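PDB 2Q7F: TPR repeat-containing protein YrrB from Bacillus subtilis, which probably mediates complex formation among RNA sulfuration components, RNA processing components and aminoacyl-tRNA synthetases, as a monomeric tetratricopeptide-repeat protein. Local coordinates for residues Leu148-Ala151 / Val152-Glu156; Phe163-Gly166 / Met167-Asn171; Ala199-Thr202 / Tyr203-Glu207; Asp225-Leu228 / Ala229-Lys233. All blocks are in the same frame, centred on the assembly; numbering follows the deposited sequence.

Contact 1: Leu148-Ala151 / Val152-Glu156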
loop_
_atom_site.group_PDB
_atom_site.type_symbol
_atom_site.label_atom_id
_atom_site.label_comp_id
_atom_site.label_asym_id
_atom_site.label_seq_id
_atom_site.Cartn_x
_atom_site.Cartn_y
_atom_site.Cartn_z
ATOM N N LEU A 148 4.217 6.631 -3.316
ATOM C CA LEU A 148 3.266 6.080 -4.279
ATOM C C LEU A 148 3.697 6.359 -5.710
ATOM O O LEU A 148 3.542 5.500 -6.581
ATOM C CB LEU A 148 1.860 6.626 -4.054
ATOM C CG LEU A 148 1.063 5.969 -2.934
ATOM C CD1 LEU A 148 -0.303 6.629 -2.824
ATOM C CD2 LEU A 148 0.933 4.463 -3.145
ATOM N N GLN A 149 4.230 7.559 -5.941
ATOM C CA GLN A 149 4.768 7.932 -7.247
ATOM C C GLN A 149 5.848 6.943 -7.640
ATOM O O GLN A 149 5.914 6.491 -8.786
ATOM C CB GLN A 149 5.353 9.355 -7.227
ATOM C CG GLN A 149 5.834 9.841 -8.599
ATOM C CD GLN A 149 6.361 11.268 -8.586
ATOM O OE1 GLN A 149 7.392 11.561 -7.970
ATOM N NE2 GLN A 149 5.660 12.162 -9.280
ATOM N N ARG A 150 6.682 6.611 -6.662
ATOM C CA ARG A 150 7.827 5.761 -6.880
ATOM C C ARG A 150 7.413 4.331 -7.208
ATOM O O ARG A 150 7.942 3.743 -8.147
ATOM C CB ARG A 150 8.752 5.815 -5.669
ATOM C CG ARG A 150 10.134 5.239 -5.906
ATOM C CD ARG A 150 10.797 5.785 -7.160
ATOM N NE ARG A 150 11.952 4.969 -7.483
ATOM C CZ ARG A 150 12.552 4.934 -8.666
ATOM N NH1 ARG A 150 12.108 5.677 -9.673
ATOM N NH2 ARG A 150 13.601 4.142 -8.836
ATOM N N ALA A 151 6.459 3.792 -6.445
ATOM C CA ALA A 151 5.922 2.442 -6.663
ATOM C C ALA A 151 5.409 2.231 -8.091
ATOM O O ALA A 151 5.588 1.163 -8.673
ATOM C CB ALA A 151 4.806 2.145 -5.659
ATOM N N VAL A 152 4.750 3.251 -8.633
ATOM C CA VAL A 152 4.308 3.230 -10.015
ATOM C C VAL A 152 5.534 3.167 -10.922
ATOM O O VAL A 152 5.651 2.258 -11.733
ATOM C CB VAL A 152 3.415 4.445 -10.357
ATOM C CG1 VAL A 152 3.091 4.473 -11.847
ATOM C CG2 VAL A 152 2.142 4.410 -9.522
ATOM N N GLU A 153 6.461 4.105 -10.756
ATOM C CA GLU A 153 7.690 4.120 -11.556
ATOM C C GLU A 153 8.381 2.760 -11.562
ATOM O O GLU A 153 8.713 2.233 -12.625
ATOM C CB GLU A 153 8.654 5.201 -11.064
ATOM C CG GLU A 153 8.154 6.615 -11.303
ATOM C CD GLU A 153 9.027 7.680 -10.654
ATOM O OE1 GLU A 153 10.233 7.427 -10.416
ATOM O OE2 GLU A 153 8.496 8.782 -10.390
ATOM N N LEU A 154 8.565 2.191 -10.373
ATOM C CA LEU A 154 9.264 0.912 -10.216
ATOM C C LEU A 154 8.464 -0.300 -10.696
ATOM O O LEU A 154 9.002 -1.399 -10.803
ATOM C CB LEU A 154 9.700 0.707 -8.761
ATOM C CG LEU A 154 10.972 1.416 -8.295
ATOM C CD1 LEU A 154 11.272 1.017 -6.852
ATOM C CD2 LEU A 154 12.158 1.105 -9.199
ATOM N N ASN A 155 7.179 -0.097 -10.961
ATOM C CA ASN A 155 6.318 -1.145 -11.492
ATOM C C ASN A 155 5.114 -0.479 -12.135
ATOM O O ASN A 155 4.094 -0.207 -11.490
ATOM C CB ASN A 155 5.914 -2.150 -10.405
ATOM C CG ASN A 155 5.044 -3.288 -10.935
ATOM O OD1 ASN A 155 4.417 -3.183 -11.995
ATOM N ND2 ASN A 155 4.992 -4.380 -10.182
ATOM N N GLU A 156 5.273 -0.201 -13.423
ATOM C CA GLU A 156 4.290 0.526 -14.199
ATOM C C GLU A 156 3.069 -0.358 -14.469
ATOM O O GLU A 156 2.027 0.131 -14.914
ATOM C CB GLU A 156 4.944 1.017 -15.491
ATOM C CG GLU A 156 4.394 2.336 -16.048
ATOM C CD GLU A 156 4.818 3.592 -15.265
ATOM O OE1 GLU A 156 4.163 4.649 -15.454
ATOM O OE2 GLU A 156 5.795 3.535 -14.480
#

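Contact 2: Phe163-Gly166 / Met167-Asn171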
loop_
_atom_site.group_PDB
_atom_site.type_symbol
_atom_site.label_atom_id
_atom_site.label_comp_id
_atom_site.label_asym_id
_atom_site.label_seq_id
_atom_site.Cartn_x
_atom_site.Cartn_y
_atom_site.Cartn_z
ATOM N N PHE A 163 -3.751 3.175 -8.958
ATOM C CA PHE A 163 -5.037 3.691 -8.516
ATOM C C PHE A 163 -4.912 4.496 -7.216
ATOM O O PHE A 163 -5.604 5.505 -7.034
ATOM C CB PHE A 163 -6.058 2.560 -8.358
ATOM C CG PHE A 163 -7.359 3.000 -7.739
ATOM C CD1 PHE A 163 -8.186 3.906 -8.393
ATOM C CD2 PHE A 163 -7.748 2.519 -6.498
ATOM C CE1 PHE A 163 -9.378 4.325 -7.806
ATOM C CE2 PHE A 163 -8.942 2.933 -5.911
ATOM C CZ PHE A 163 -9.755 3.835 -6.563
ATOM N N GLN A 164 -4.026 4.058 -6.324
ATOM C CA GLN A 164 -3.808 4.757 -5.055
ATOM C C GLN A 164 -3.069 6.082 -5.247
ATOM O O GLN A 164 -3.332 7.063 -4.544
ATOM C CB GLN A 164 -3.036 3.873 -4.082
ATOM C CG GLN A 164 -3.800 2.660 -3.618
ATOM C CD GLN A 164 -4.822 2.994 -2.552
ATOM O OE1 GLN A 164 -5.898 2.397 -2.505
ATOM N NE2 GLN A 164 -4.491 3.948 -1.687
ATOM N N PHE A 165 -2.135 6.097 -6.194
ATOM C CA PHE A 165 -1.424 7.319 -6.561
ATOM C C PHE A 165 -2.415 8.339 -7.137
ATOM O O PHE A 165 -2.426 9.510 -6.738
ATOM C CB PHE A 165 -0.295 6.995 -7.548
ATOM C CG PHE A 165 0.605 8.160 -7.870
ATOM C CD1 PHE A 165 0.963 9.086 -6.894
ATOM C CD2 PHE A 165 1.125 8.306 -9.154
ATOM C CE1 PHE A 165 1.807 10.163 -7.199
ATOM C CE2 PHE A 165 1.971 9.380 -9.473
ATOM C CZ PHE A 165 2.315 10.310 -8.493
ATOM N N GLY A 166 -3.268 7.874 -8.047
ATOM C CA GLY A 166 -4.321 8.705 -8.619
ATOM C C GLY A 166 -5.108 9.455 -7.561
ATOM O O GLY A 166 -5.204 10.691 -7.610
ATOM N N MET A 167 -5.656 8.707 -6.597
ATOM C CA MET A 167 -6.534 9.265 -5.564
ATOM C C MET A 167 -5.806 10.294 -4.724
ATOM O O MET A 167 -6.387 11.278 -4.259
ATOM C CB MET A 167 -7.074 8.162 -4.656
ATOM C CG MET A 167 -8.269 7.413 -5.204
ATOM S SD MET A 167 -9.007 6.349 -3.948
ATOM C CE MET A 167 -10.123 7.494 -3.127
ATOM N N CYS A 168 -4.514 10.066 -4.513
ATOM C CA CYS A 168 -3.713 10.953 -3.677
ATOM C C CYS A 168 -3.374 12.240 -4.422
ATOM O O CYS A 168 -3.412 13.331 -3.854
ATOM C CB CYS A 168 -2.430 10.252 -3.228
ATOM S SG CYS A 168 -1.835 10.756 -1.596
ATOM N N LEU A 169 -3.043 12.098 -5.701
ATOM C CA LEU A 169 -2.829 13.248 -6.592
ATOM C C LEU A 169 -4.039 14.172 -6.676
ATOM O O LEU A 169 -3.908 15.381 -6.497
ATOM C CB LEU A 169 -2.480 12.761 -8.005
ATOM C CG LEU A 169 -1.065 12.252 -8.272
ATOM C CD1 LEU A 169 -1.034 11.412 -9.544
ATOM C CD2 LEU A 169 -0.102 13.436 -8.362
ATOM N N ALA A 170 -5.206 13.592 -6.956
ATOM C CA ALA A 170 -6.461 14.339 -7.031
ATOM C C ALA A 170 -6.760 15.032 -5.710
ATOM O O ALA A 170 -7.311 16.128 -5.671
ATOM C CB ALA A 170 -7.609 13.410 -7.404
ATOM N N ASN A 171 -6.391 14.375 -4.627
ATOM C CA ASN A 171 -6.607 14.917 -3.313
ATOM C C ASN A 171 -5.745 16.150 -3.075
ATOM O O ASN A 171 -6.183 17.107 -2.429
ATOM C CB ASN A 171 -6.319 13.856 -2.261
ATOM C CG ASN A 171 -6.982 14.161 -0.958
ATOM O OD1 ASN A 171 -8.105 13.715 -0.704
ATOM N ND2 ASN A 171 -6.316 14.959 -0.126
#

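Contact 3: Ala199-Thr202 / Tyr203-Glu207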
loop_
_atom_site.group_PDB
_atom_site.type_symbol
_atom_site.label_atom_id
_atom_site.label_comp_id
_atom_site.label_asym_id
_atom_site.label_seq_id
_atom_site.Cartn_x
_atom_site.Cartn_y
_atom_site.Cartn_z
ATOM N N ALA A 199 -12.360 9.209 -11.223
ATOM C CA ALA A 199 -12.167 10.080 -12.375
ATOM C C ALA A 199 -13.350 11.033 -12.459
ATOM O O ALA A 199 -13.181 12.240 -12.626
ATOM C CB ALA A 199 -12.048 9.262 -13.657
ATOM N N GLY A 200 -14.545 10.470 -12.308
ATOM C CA GLY A 200 -15.780 11.238 -12.307
ATOM C C GLY A 200 -15.742 12.349 -11.283
ATOM O O GLY A 200 -16.147 13.472 -11.570
ATOM N N VAL A 201 -15.237 12.037 -10.092
ATOM C CA VAL A 201 -15.167 13.007 -8.996
ATOM C C VAL A 201 -14.103 14.071 -9.257
ATOM O O VAL A 201 -14.261 15.226 -8.851
ATOM C CB VAL A 201 -14.927 12.312 -7.638
ATOM C CG1 VAL A 201 -14.767 13.340 -6.517
ATOM C CG2 VAL A 201 -16.077 11.371 -7.318
ATOM N N THR A 202 -13.031 13.679 -9.943
ATOM C CA THR A 202 -11.952 14.609 -10.275
ATOM C C THR A 202 -12.468 15.710 -11.197
ATOM O O THR A 202 -12.259 16.895 -10.931
ATOM C CB THR A 202 -10.731 13.889 -10.909
ATOM O OG1 THR A 202 -10.109 13.048 -9.930
ATOM C CG2 THR A 202 -9.706 14.895 -11.420
ATOM N N TYR A 203 -13.157 15.306 -12.265
ATOM C CA TYR A 203 -13.733 16.240 -13.237
ATOM C C TYR A 203 -14.679 17.258 -12.597
ATOM O O TYR A 203 -14.741 18.406 -13.035
ATOM C CB TYR A 203 -14.451 15.489 -14.360
ATOM C CG TYR A 203 -13.556 14.992 -15.483
ATOM C CD1 TYR A 203 -12.743 15.873 -16.208
ATOM C CD2 TYR A 203 -13.552 13.645 -15.844
ATOM C CE1 TYR A 203 -11.930 15.413 -17.250
ATOM C CE2 TYR A 203 -12.747 13.176 -16.883
ATOM C CZ TYR A 203 -11.942 14.062 -17.580
ATOM O OH TYR A 203 -11.155 13.587 -18.603
ATOM N N ALA A 204 -15.408 16.835 -11.564
ATOM C CA ALA A 204 -16.271 17.737 -10.795
ATOM C C ALA A 204 -15.498 18.920 -10.189
ATOM O O ALA A 204 -15.963 20.062 -10.224
ATOM C CB ALA A 204 -17.008 16.965 -9.714
ATOM N N TYR A 205 -14.313 18.633 -9.647
ATOM C CA TYR A 205 -13.429 19.649 -9.087
ATOM C C TYR A 205 -12.742 20.469 -10.180
ATOM O O TYR A 205 -12.197 21.543 -9.910
ATOM C CB TYR A 205 -12.391 18.994 -8.171
ATOM C CG TYR A 205 -12.910 18.668 -6.785
ATOM C CD1 TYR A 205 -13.793 17.606 -6.577
ATOM C CD2 TYR A 205 -12.514 19.418 -5.679
ATOM C CE1 TYR A 205 -14.273 17.307 -5.303
ATOM C CE2 TYR A 205 -12.984 19.124 -4.399
ATOM C CZ TYR A 205 -13.863 18.071 -4.222
ATOM O OH TYR A 205 -14.333 17.779 -2.965
ATOM N N LYS A 206 -12.771 19.951 -11.408
ATOM C CA LYS A 206 -12.295 20.679 -12.589
ATOM C C LYS A 206 -13.393 21.573 -13.180
ATOM O O LYS A 206 -13.155 22.308 -14.151
ATOM C CB LYS A 206 -11.800 19.703 -13.655
ATOM C CG LYS A 206 -10.408 19.154 -13.416
ATOM C CD LYS A 206 -10.003 18.173 -14.515
ATOM C CE LYS A 206 -9.875 18.834 -15.889
ATOM N NZ LYS A 206 -8.714 19.758 -15.977
ATOM N N GLU A 207 -14.587 21.499 -12.581
ATOM C CA GLU A 207 -15.775 22.270 -12.994
ATOM C C GLU A 207 -16.243 21.908 -14.402
ATOM O O GLU A 207 -16.187 22.725 -15.320
ATOM C CB GLU A 207 -15.549 23.781 -12.851
ATOM C CG GLU A 207 -14.854 24.173 -11.554
ATOM C CD GLU A 207 -15.445 25.407 -10.917
ATOM O OE1 GLU A 207 -15.767 26.377 -11.647
ATOM O OE2 GLU A 207 -15.584 25.400 -9.675
#

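Contact 4: Asp225-Leu228 / Ala229-Lys233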
loop_
_atom_site.group_PDB
_atom_site.type_symbol
_atom_site.label_atom_id
_atom_site.label_comp_id
_atom_site.label_asym_id
_atom_site.label_seq_id
_atom_site.Cartn_x
_atom_site.Cartn_y
_atom_site.Cartn_z
ATOM N N ASP A 225 -24.550 -1.583 -8.798
ATOM C CA ASP A 225 -24.811 -1.235 -7.394
ATOM C C ASP A 225 -23.740 -0.338 -6.755
ATOM O O ASP A 225 -23.545 -0.352 -5.536
ATOM C CB ASP A 225 -25.076 -2.490 -6.540
ATOM C CG ASP A 225 -23.884 -3.444 -6.484
ATOM O OD1 ASP A 225 -22.743 -3.015 -6.201
ATOM O OD2 ASP A 225 -24.107 -4.653 -6.699
ATOM N N HIS A 226 -23.060 0.447 -7.587
ATOM C CA HIS A 226 -22.084 1.419 -7.108
ATOM C C HIS A 226 -22.806 2.628 -6.506
ATOM O O HIS A 226 -23.026 3.630 -7.193
ATOM C CB HIS A 226 -21.167 1.859 -8.251
ATOM C CG HIS A 226 -19.820 2.332 -7.796
ATOM N ND1 HIS A 226 -18.655 1.668 -8.110
ATOM C CD2 HIS A 226 -19.457 3.390 -7.035
ATOM C CE1 HIS A 226 -17.630 2.301 -7.569
ATOM N NE2 HIS A 226 -18.089 3.350 -6.911
ATOM N N MET A 227 -23.170 2.521 -5.226
ATOM C CA MET A 227 -24.002 3.525 -4.551
ATOM C C MET A 227 -23.388 4.917 -4.505
ATOM O O MET A 227 -24.104 5.915 -4.631
ATOM C CB MET A 227 -24.384 3.078 -3.137
ATOM C CG MET A 227 -25.789 2.488 -3.035
ATOM S SD MET A 227 -26.517 2.664 -1.386
ATOM C CE MET A 227 -25.386 1.693 -0.378
ATOM N N LEU A 228 -22.070 4.979 -4.322
ATOM C CA LEU A 228 -21.347 6.249 -4.372
ATOM C C LEU A 228 -21.408 6.890 -5.762
ATOM O O LEU A 228 -21.660 8.091 -5.881
ATOM C CB LEU A 228 -19.906 6.082 -3.884
ATOM C CG LEU A 228 -19.573 6.441 -2.426
ATOM C CD1 LEU A 228 -20.699 6.122 -1.415
ATOM C CD2 LEU A 228 -18.270 5.777 -2.001
ATOM N N ALA A 229 -21.205 6.095 -6.811
ATOM C CA ALA A 229 -21.361 6.598 -8.179
ATOM C C ALA A 229 -22.790 7.053 -8.393
ATOM O O ALA A 229 -23.032 8.041 -9.080
ATOM C CB ALA A 229 -20.972 5.546 -9.205
ATOM N N LEU A 230 -23.730 6.337 -7.785
ATOM C CA LEU A 230 -25.152 6.669 -7.872
ATOM C C LEU A 230 -25.468 8.009 -7.215
ATOM O O LEU A 230 -26.052 8.894 -7.847
ATOM C CB LEU A 230 -26.015 5.550 -7.269
ATOM C CG LEU A 230 -26.180 4.280 -8.113
ATOM C CD1 LEU A 230 -26.715 3.132 -7.271
ATOM C CD2 LEU A 230 -27.075 4.542 -9.323
ATOM N N HIS A 231 -25.070 8.155 -5.954
ATOM C CA HIS A 231 -25.286 9.392 -5.217
ATOM C C HIS A 231 -24.536 10.561 -5.849
ATOM O O HIS A 231 -25.054 11.677 -5.901
ATOM C CB HIS A 231 -24.896 9.229 -3.746
ATOM C CG HIS A 231 -25.707 8.202 -3.019
ATOM N ND1 HIS A 231 -27.055 8.020 -3.243
ATOM C CD2 HIS A 231 -25.362 7.311 -2.060
ATOM C CE1 HIS A 231 -27.505 7.056 -2.461
ATOM N NE2 HIS A 231 -26.498 6.609 -1.733
ATOM N N ALA A 232 -23.330 10.294 -6.347
ATOM C CA ALA A 232 -22.527 11.315 -7.021
ATOM C C ALA A 232 -23.212 11.856 -8.278
ATOM O O ALA A 232 -23.088 13.038 -8.598
ATOM C CB ALA A 232 -21.141 10.773 -7.361
ATOM N N LYS A 233 -23.938 10.985 -8.974
ATOM C CA LYS A 233 -24.573 11.333 -10.246
ATOM C C LYS A 233 -25.851 12.154 -10.052
ATOM O O LYS A 233 -26.221 12.945 -10.926
ATOM C CB LYS A 233 -24.859 10.064 -11.056
ATOM C CG LYS A 233 -25.016 10.277 -12.559
ATOM C CD LYS A 233 -25.450 8.986 -13.252
ATOM C CE LYS A 233 -25.842 9.227 -14.700
ATOM N NZ LYS A 233 -26.429 8.010 -15.327
#

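Contact 1: Leu148-Ala151 / Val152-Glu156
Arg150 and Leu154, one helical turn apart, are joined through the backbone by the bond from Leu154 N to Arg150 O (2.8 Å), the shortest of three successive i to i+4 bonds that carry Leu148-Ala151 into the last turn of the helix. From this backbone the Arg150 side chain bends at its second torsion (chi2 50°) and runs toward the C-terminal end. Its NH1 reaches Glu153 OE1 at 2.7 Å in a salt bridge; the oxygen lies in the guanidinium plane and is met on its anti side, while the two planar groups stand nearly perpendicular, 81° apart. Leu154 lies over one guanidinium face, with CD2 3.4 Å from Arg150 NH2. The setting is helix 141-154 in the fourth tetratricopeptide repeat, where Arg150 and Leu154 also touch Phe128 of helix 125-137. Losing the Arg150 guanidinium to an alanine here is likely to leave the Glu153 carboxylate without this cationic mate and Leu154 without the flat surface it covers. The other oxygen of Glu153, OE2, rests 3.4 Å from Gln149 CG. Val152 CG2 turns back to Leu148 O, 3.4 Å away, and the Val152 side chain also packs on Phe165 of helix 159-172.

Contact 2: Phe163-Gly166 / Met167-Asn171
Leu169 lays its CD1 methyl over the face of the Phe165 ring, 3.6 Å from the centroid and only 10° off the ring normal, a CH-pi contact centred on the ring. Two torsions bring this about. Phe165 carries CG opposite its backbone nitrogen (chi1 -173°), which sends the ring along the helix toward the following turn, and Leu169 keeps CG beside its own nitrogen (chi1 -77°), leaning back to meet it. The branch carbon of Leu169 joins in, with CG 3.7 Å from Phe165 CE1 near the rim.

A second pair with the same i to i+4 spacing meets differently. Met167 SD approaches Phe163 CZ to 3.7 Å in a Met-aromatic contact; the sulfur sits obliquely to the ring, while Met167 CG lies over the face. Each pair is also joined through the backbone, Leu169 N meeting Phe165 O at 2.9 Å and Met167 N meeting Phe163 O at 3.2 Å.

The two pairs face different neighbours. Phe165 packs against Gln149 of helix 141-154 and, together with Leu169, against Gln181 of helix 176-188, whereas Phe163 meets the His192 ring and, with Met167, touches Asn198 of helix 193-205. Helix 159-172, in the fifth repeat, thus has side chains directed at three surrounding helices, as befits the stacked antiparallel helices of a tetratricopeptide-repeat superhelix.

Contact 3: Ala199-Thr202 / Tyr203-Glu207
Val201 and Tyr205 come side by side because Val201 holds CG1 opposite its backbone nitrogen (chi1 176°), pointing toward the next turn, while Tyr205 keeps CG beside its own nitrogen (chi1 -80°) and leans back. The two side chains point the same way, yet their closest approach, Val201 CG1 to Tyr205 CE1, is a modest 4.2 Å. The phenol ring lies closer to the backbone: its CD1 edge is 3.3 Å from Val201 O, which sits near the ring plane.

Tyr203 leans back in a similar manner, and its CD2 approaches Ala199 O to 3.5 Å, obliquely to the ring. That same carbonyl takes the amide of Tyr203 in a nearly straight bond of 3.1 Å, so it is flanked by the nitrogen and the aromatic ring of one residue.

Further along, the helix loses its regularity. The bond from Tyr205 N to Val201 O is weak at 3.5 Å, and Thr202 O receives two weak bonds instead, from Tyr205 N at 3.0 Å and from Lys206 N at 3.1 Å. This fraying marks the C-terminal end of the helix, after which Glu207 adopts a positive phi of 63°.

Thr202 turns its hydroxyl to Asn198 O, one turn earlier, and its side chain packs on Leu179 and Phe182 of helix 176-188. Lys206 forms a salt bridge with Asp176 of that helix, while Tyr203 packs on Ala212 and Met215 of helix 211-222, placing this turn of helix 193-205, in the sixth tetratricopeptide repeat, between helices 176-188 and 211-222.

Contact 4: Asp225-Leu228 / Ala229-Lys233
His226 and Leu230 are linked where the final helix starts: Leu230 N bonds to His226 O at 2.9 Å, in the plane of the carbonyl, and the next two i to i+4 bonds follow at 2.8 Å, from His231 N to Met227 O and from Ala232 N to Leu228 O. His226 occupies the N-cap position and is also the centre of an inverse gamma turn, so the chain changes course at this residue before winding into the helix.

The His226 imidazole reaches forward over the first turn. With CG placed opposite the backbone nitrogen (chi1 -154°), the ring brings CD2 to 3.4 Å from Ala229 CB and to 3.2 Å from Ala229 N, the amide lying at the ring edge. The imidazole also meets the Tyr197 ring and touches Ala193 and Asp194, so the start of helix 227-233 packs on helix 193-205, the first helix of the sixth tetratricopeptide repeat. If His226 were cut back to an alanine, Ala229 CB and the Tyr197 ring would probably each lose the imidazole they pack on.

On another side, the His231 ring is draped over the backbone, with Met227 O beneath one face and 3.2 Å from His231 CG. Met227 runs alongside the imidazole, its SD 4.0 Å from His231 NE2 in an oblique sulfur-aromatic contact. Leu230 bends back over the helix start, CG 3.3 Å from His226 O, and Ala229 packs on Ile220 of helix 211-222.

How the contacts relate
Followed from the N terminus, the four contacts occur in series, each within one continuous stretch; none encloses or crosses another, and the only loops closed are single helical turns. Contacts 1 and 2 lie on successive helices, 141-154 and 159-172, and touch directly: Leu148 CD1 comes within 3.5 Å of Gln164 O, joining the fourth repeat to the fifth. Contact 2 meets contact 3 through Ala170 CB and Thr202 OG1, 3.6 Å apart, which brings in the sixth repeat. Contact 4, on the last helix, does not touch contact 3, their nearest atoms being about 5 Å apart, but Tyr197 of helix 193-205 packs on His226, Leu228 and Ala232.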